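Local coordinates for malonyl CoA-acyl carrier protein transacylase (Bartonella henselae, PDB 3QAT) that probably transfers the malonyl group from malonyl-CoA to the acyl carrier protein, supplying the extender unit for fatty acid biosynthesis, at residues Val286-Ala291 against Ala300-Thr305; Thr277-Gly282 against Glu310-Val315. All blocks are in the same frame, centred on the assembly; numbering follows the deposited sequence.

Interaction 1: residues Val286-Ala291 against Ala300-Thr305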
loop_
_atom_site.group_PDB
_atom_site.type_symbol
_atom_site.label_atom_id
_atom_site.label_comp_id
_atom_site.label_asym_id
_atom_site.label_seq_id
_atom_site.Cartn_x
_atom_site.Cartn_y
_atom_site.Cartn_z
ATOM N N VAL A 286 -9.833 3.239 -3.266
ATOM C CA VAL A 286 -8.929 2.922 -4.374
ATOM C C VAL A 286 -8.792 1.402 -4.623
ATOM O O VAL A 286 -8.981 0.942 -5.763
ATOM C CB VAL A 286 -7.532 3.548 -4.176
ATOM C CG1 VAL A 286 -6.591 3.128 -5.328
ATOM C CG2 VAL A 286 -7.670 5.072 -4.127
ATOM N N LEU A 287 -8.511 0.631 -3.566
ATOM C CA LEU A 287 -8.353 -0.817 -3.777
ATOM C C LEU A 287 -9.657 -1.473 -4.178
ATOM O O LEU A 287 -9.656 -2.438 -4.972
ATOM C CB LEU A 287 -7.761 -1.526 -2.540
ATOM C CG LEU A 287 -6.396 -0.986 -2.112
ATOM C CD1 LEU A 287 -5.907 -1.788 -0.888
ATOM C CD2 LEU A 287 -5.372 -1.084 -3.260
ATOM N N THR A 288 -10.770 -0.973 -3.640
ATOM C CA THR A 288 -12.096 -1.500 -3.977
ATOM C C THR A 288 -12.390 -1.302 -5.469
ATOM O O THR A 288 -12.929 -2.215 -6.132
ATOM C CB THR A 288 -13.144 -0.854 -3.050
ATOM O OG1 THR A 288 -12.871 -1.249 -1.700
ATOM C CG2 THR A 288 -14.584 -1.295 -3.425
ATOM N N GLY A 289 -12.013 -0.136 -6.001
ATOM C CA GLY A 289 -12.156 0.151 -7.448
ATOM C C GLY A 289 -11.371 -0.858 -8.285
ATOM O O GLY A 289 -11.896 -1.410 -9.267
ATOM N N LEU A 290 -10.141 -1.148 -7.869
ATOM C CA LEU A 290 -9.321 -2.137 -8.562
ATOM C C LEU A 290 -9.930 -3.544 -8.476
ATOM O O LEU A 290 -9.965 -4.252 -9.475
ATOM C CB LEU A 290 -7.891 -2.155 -8.022
ATOM C CG LEU A 290 -7.062 -0.888 -8.189
ATOM C CD1 LEU A 290 -5.720 -0.992 -7.473
ATOM C CD2 LEU A 290 -6.830 -0.613 -9.692
ATOM N N ALA A 291 -10.379 -3.929 -7.280
ATOM C CA ALA A 291 -10.901 -5.305 -7.066
ATOM C C ALA A 291 -12.072 -5.567 -7.997
ATOM O O ALA A 291 -12.158 -6.644 -8.607
ATOM C CB ALA A 291 -11.316 -5.546 -5.610
ATOM N N ALA A 300 -16.657 -6.587 -2.929
ATOM C CA ALA A 300 -15.573 -5.701 -2.486
ATOM C C ALA A 300 -16.209 -4.533 -1.717
ATOM O O ALA A 300 -17.083 -3.820 -2.244
ATOM C CB ALA A 300 -14.804 -5.209 -3.669
ATOM N N LEU A 301 -15.766 -4.343 -0.473
ATOM C CA LEU A 301 -16.398 -3.389 0.430
ATOM C C LEU A 301 -15.364 -2.508 1.083
ATOM O O LEU A 301 -14.317 -2.993 1.501
ATOM C CB LEU A 301 -17.199 -4.113 1.532
ATOM C CG LEU A 301 -18.356 -5.015 1.059
ATOM C CD1 LEU A 301 -18.966 -5.708 2.244
ATOM C CD2 LEU A 301 -19.403 -4.199 0.304
ATOM N N THR A 302 -15.682 -1.221 1.176
ATOM C CA THR A 302 -14.829 -0.270 1.896
ATOM C C THR A 302 -15.170 -0.263 3.399
ATOM O O THR A 302 -16.334 -0.380 3.793
ATOM C CB THR A 302 -14.940 1.159 1.320
ATOM O OG1 THR A 302 -16.316 1.525 1.131
ATOM C CG2 THR A 302 -14.222 1.252 -0.025
ATOM N N VAL A 303 -14.149 -0.088 4.234
ATOM C CA VAL A 303 -14.334 0.022 5.697
ATOM C C VAL A 303 -13.572 1.230 6.253
ATOM O O VAL A 303 -12.398 1.117 6.649
ATOM C CB VAL A 303 -13.883 -1.263 6.431
ATOM C CG1 VAL A 303 -14.437 -1.276 7.830
ATOM C CG2 VAL A 303 -14.358 -2.525 5.675
ATOM N N GLY A 304 -14.246 2.381 6.277
ATOM C CA GLY A 304 -13.641 3.638 6.722
ATOM C C GLY A 304 -14.497 4.458 7.649
ATOM O O GLY A 304 -13.992 5.319 8.357
ATOM N N THR A 305 -15.790 4.172 7.663
ATOM C CA THR A 305 -16.745 4.902 8.515
ATOM C C THR A 305 -17.351 3.963 9.554
ATOM O O THR A 305 -17.257 2.721 9.439
ATOM C CB THR A 305 -17.885 5.509 7.684
ATOM O OG1 THR A 305 -18.659 4.449 7.111
ATOM C CG2 THR A 305 -17.367 6.431 6.577
#
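Thr288 carries most of this contact, its two branches meeting different residues of the edge strand. The hydroxyl OG1 lies 3.3 Å from the methyl CG2 of Thr302, and the two threonine side chains cross at about a right angle. Its methyl turns the other way along the strand: with CG2 anti to the backbone N, Thr288 sets that carbon 3.9 Å from Ala300 CB and 3.7 Å from Ala300 O. One turn further along the helix, Ala291 CB meets Ala300 CB at 4.0 Å, so the strand's alanine methyl touches two helix methyls. No hydrogen bond joins the two segments.

The polar atoms are served from around the contact. Thr288 OG1 is hydrogen-bonded to OE1 of Glu280, on the neighbouring strand, while OE2 of the same carboxylate takes the backbone N of Leu287; one acid thus ties down both the start of the helix and the threonine that faces the strand. Thr302 OG1 is hydrogen-bonded to Glu308 OE2, which leaves the methyl of Thr302 for the helix side. Ala300 O receives a hydrogen bond from Arg292.

Helix 286-294 and strand 299-303 run antiparallel, 179° between segment directions, their axes 7.9 Å apart at the closest. They are the last two elements of a beta-alpha-beta unit that opens with strand 275-281, and Leu301 and Val303 bond to that strand through their backbones in the parallel sheet of the acyltransferase domain. The small side chains of Thr288, Ala291, Ala300 and Thr302 let the helix sit close to the edge strand. Across the interface itself the attraction is dispersive, and the Glu280 carboxylate, gripped by a hydroxyl and a backbone N-H, would probably be stabilised as the anion near the N-terminal end of the helix.

Interaction 2: residues Thr277-Gly282 against Glu310-Val315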
loop_
_atom_site.group_PDB
_atom_site.type_symbol
_atom_site.label_atom_id
_atom_site.label_comp_id
_atom_site.label_asym_id
_atom_site.label_seq_id
_atom_site.Cartn_x
_atom_site.Cartn_y
_atom_site.Cartn_z
ATOM N N THR A 277 -15.020 -12.193 -0.245
ATOM C CA THR A 277 -15.275 -10.823 0.175
ATOM C C THR A 277 -13.941 -10.150 0.475
ATOM O O THR A 277 -13.181 -10.640 1.294
ATOM C CB THR A 277 -16.187 -10.738 1.427
ATOM O OG1 THR A 277 -17.422 -11.416 1.165
ATOM C CG2 THR A 277 -16.518 -9.288 1.756
ATOM N N LEU A 278 -13.681 -9.035 -0.197
ATOM C CA LEU A 278 -12.441 -8.285 0.019
ATOM C C LEU A 278 -12.784 -6.972 0.680
ATOM O O LEU A 278 -13.496 -6.155 0.079
ATOM C CB LEU A 278 -11.781 -7.975 -1.328
ATOM C CG LEU A 278 -11.263 -9.131 -2.174
ATOM C CD1 LEU A 278 -11.035 -8.616 -3.594
ATOM C CD2 LEU A 278 -9.962 -9.655 -1.613
ATOM N N PHE A 279 -12.265 -6.757 1.887
ATOM C CA PHE A 279 -12.501 -5.521 2.613
ATOM C C PHE A 279 -11.278 -4.618 2.404
ATOM O O PHE A 279 -10.160 -5.112 2.416
ATOM C CB PHE A 279 -12.665 -5.796 4.107
ATOM C CG PHE A 279 -13.924 -6.519 4.457
ATOM C CD1 PHE A 279 -15.125 -5.835 4.561
ATOM C CD2 PHE A 279 -13.892 -7.891 4.685
ATOM C CE1 PHE A 279 -16.303 -6.521 4.920
ATOM C CE2 PHE A 279 -15.040 -8.577 5.027
ATOM C CZ PHE A 279 -16.242 -7.887 5.160
ATOM N N GLU A 280 -11.538 -3.341 2.160
ATOM C CA GLU A 280 -10.502 -2.288 2.114
ATOM C C GLU A 280 -10.569 -1.505 3.437
ATOM O O GLU A 280 -11.550 -0.798 3.714
ATOM C CB GLU A 280 -10.760 -1.360 0.911
ATOM C CG GLU A 280 -9.734 -0.216 0.824
ATOM C CD GLU A 280 -9.787 0.551 -0.499
ATOM O OE1 GLU A 280 -10.837 0.468 -1.212
ATOM O OE2 GLU A 280 -8.737 1.189 -0.838
ATOM N N ILE A 281 -9.510 -1.631 4.233
ATOM C CA ILE A 281 -9.515 -1.122 5.594
ATOM C C ILE A 281 -8.790 0.209 5.653
ATOM O O ILE A 281 -7.589 0.258 5.414
ATOM C CB ILE A 281 -8.780 -2.119 6.539
ATOM C CG1 ILE A 281 -9.376 -3.538 6.485
ATOM C CG2 ILE A 281 -8.791 -1.583 7.988
ATOM C CD1 ILE A 281 -10.873 -3.607 6.872
ATOM N N GLY A 282 -9.497 1.288 5.966
ATOM C CA GLY A 282 -8.862 2.610 6.103
ATOM C C GLY A 282 -9.416 3.683 5.185
ATOM O O GLY A 282 -10.616 3.785 4.988
ATOM N N GLU A 310 -19.782 -1.269 11.023
ATOM C CA GLU A 310 -20.942 -2.085 11.420
ATOM C C GLU A 310 -21.301 -3.124 10.348
ATOM O O GLU A 310 -21.507 -4.296 10.677
ATOM C CB GLU A 310 -22.159 -1.208 11.795
ATOM C CG GLU A 310 -21.977 -0.333 13.045
ATOM C CD GLU A 310 -21.794 -1.128 14.334
ATOM O OE1 GLU A 310 -22.162 -2.325 14.385
ATOM O OE2 GLU A 310 -21.290 -0.541 15.316
ATOM N N ALA A 311 -21.319 -2.704 9.074
ATOM C CA ALA A 311 -21.655 -3.590 7.963
ATOM C C ALA A 311 -20.632 -4.715 7.823
ATOM O O ALA A 311 -21.001 -5.879 7.627
ATOM C CB ALA A 311 -21.782 -2.793 6.657
ATOM N N ALA A 312 -19.340 -4.375 7.955
ATOM C CA ALA A 312 -18.284 -5.375 7.838
ATOM C C ALA A 312 -18.397 -6.416 8.964
ATOM O O ALA A 312 -18.236 -7.622 8.726
ATOM C CB ALA A 312 -16.888 -4.691 7.856
ATOM N N LEU A 313 -18.704 -5.960 10.176
ATOM C CA LEU A 313 -18.840 -6.880 11.303
ATOM C C LEU A 313 -20.003 -7.870 11.084
ATOM O O LEU A 313 -19.889 -9.045 11.431
ATOM C CB LEU A 313 -19.032 -6.108 12.608
ATOM C CG LEU A 313 -17.805 -5.312 13.052
ATOM C CD1 LEU A 313 -18.159 -4.330 14.150
ATOM C CD2 LEU A 313 -16.649 -6.235 13.496
ATOM N N ARG A 314 -21.084 -7.393 10.476
ATOM C CA ARG A 314 -22.216 -8.260 10.110
ATOM C C ARG A 314 -21.847 -9.296 9.035
ATOM O O ARG A 314 -22.214 -10.472 9.140
ATOM C CB ARG A 314 -23.393 -7.402 9.649
ATOM C CG ARG A 314 -23.927 -6.471 10.748
ATOM C CD ARG A 314 -25.277 -5.824 10.398
ATOM N NE ARG A 314 -25.381 -5.399 8.998
ATOM C CZ ARG A 314 -25.209 -4.151 8.548
ATOM N NH1 ARG A 314 -24.928 -3.149 9.386
ATOM N NH2 ARG A 314 -25.330 -3.908 7.236
ATOM N N VAL A 315 -21.128 -8.857 8.000
ATOM C CA VAL A 315 -20.707 -9.753 6.930
ATOM C C VAL A 315 -19.765 -10.843 7.482
ATOM O O VAL A 315 -19.845 -12.009 7.072
ATOM C CB VAL A 315 -20.046 -8.937 5.768
ATOM C CG1 VAL A 315 -19.367 -9.839 4.743
ATOM C CG2 VAL A 315 -21.086 -8.045 5.093
#
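Phe279 reaches from the strand toward the helix, where its ring atom CE1 comes within 3.5 Å of Ala312 CB. Its CG stands anti to the carbonyl carbon (chi1 -69°), which carries the ring across to the helix. The methyl approaches obliquely, with CD1 a little further off at 3.9 Å, and this is the close part of the contact. Val303 of the next strand and Met80 of helix 62-82 add to the packing, touching Phe279 and Ala312 respectively. The small alanine lets the ring lie almost against the helix backbone, CE1 being 3.7 Å from Ala312 CA. Strand 275-281 is an inner strand of a parallel sheet, and helix 306-316, which follows the edge strand 299-303, runs back across it at 150° between segment directions, with axes 11.0 Å apart. Toward the last turn of the helix the fit is looser. Val315, exposed in the structure, brings CG1 to the ring edge, 3.7 Å from Phe279 CZ, while Thr277 CG2 and Val315 CG1 meet tip to tip at 4.2 Å. Thr277 CG2 also lies over one face of the Phe279 ring, offset toward its rim.

How the interactions relate
Both contacts hold a helix against the same parallel sheet, and their centres are 9 Å apart. Interaction 1 seats the connecting helix of the beta-alpha-beta unit beside the edge strand; interaction 2 lays the C-terminal helix over strand 275-281, an inner strand. That strand links them: its successive residues Phe279 and Glu280 send their side chains to different contacts, the ring to interaction 2 and the carboxylate to interaction 1. Glu280 O further bonds Val303 N, at 2.7 Å. Both interfaces are mostly buried, but interaction 1 has a polar network round small side chains, whereas interaction 2 relies on an aromatic ring and grades out to an exposed valine.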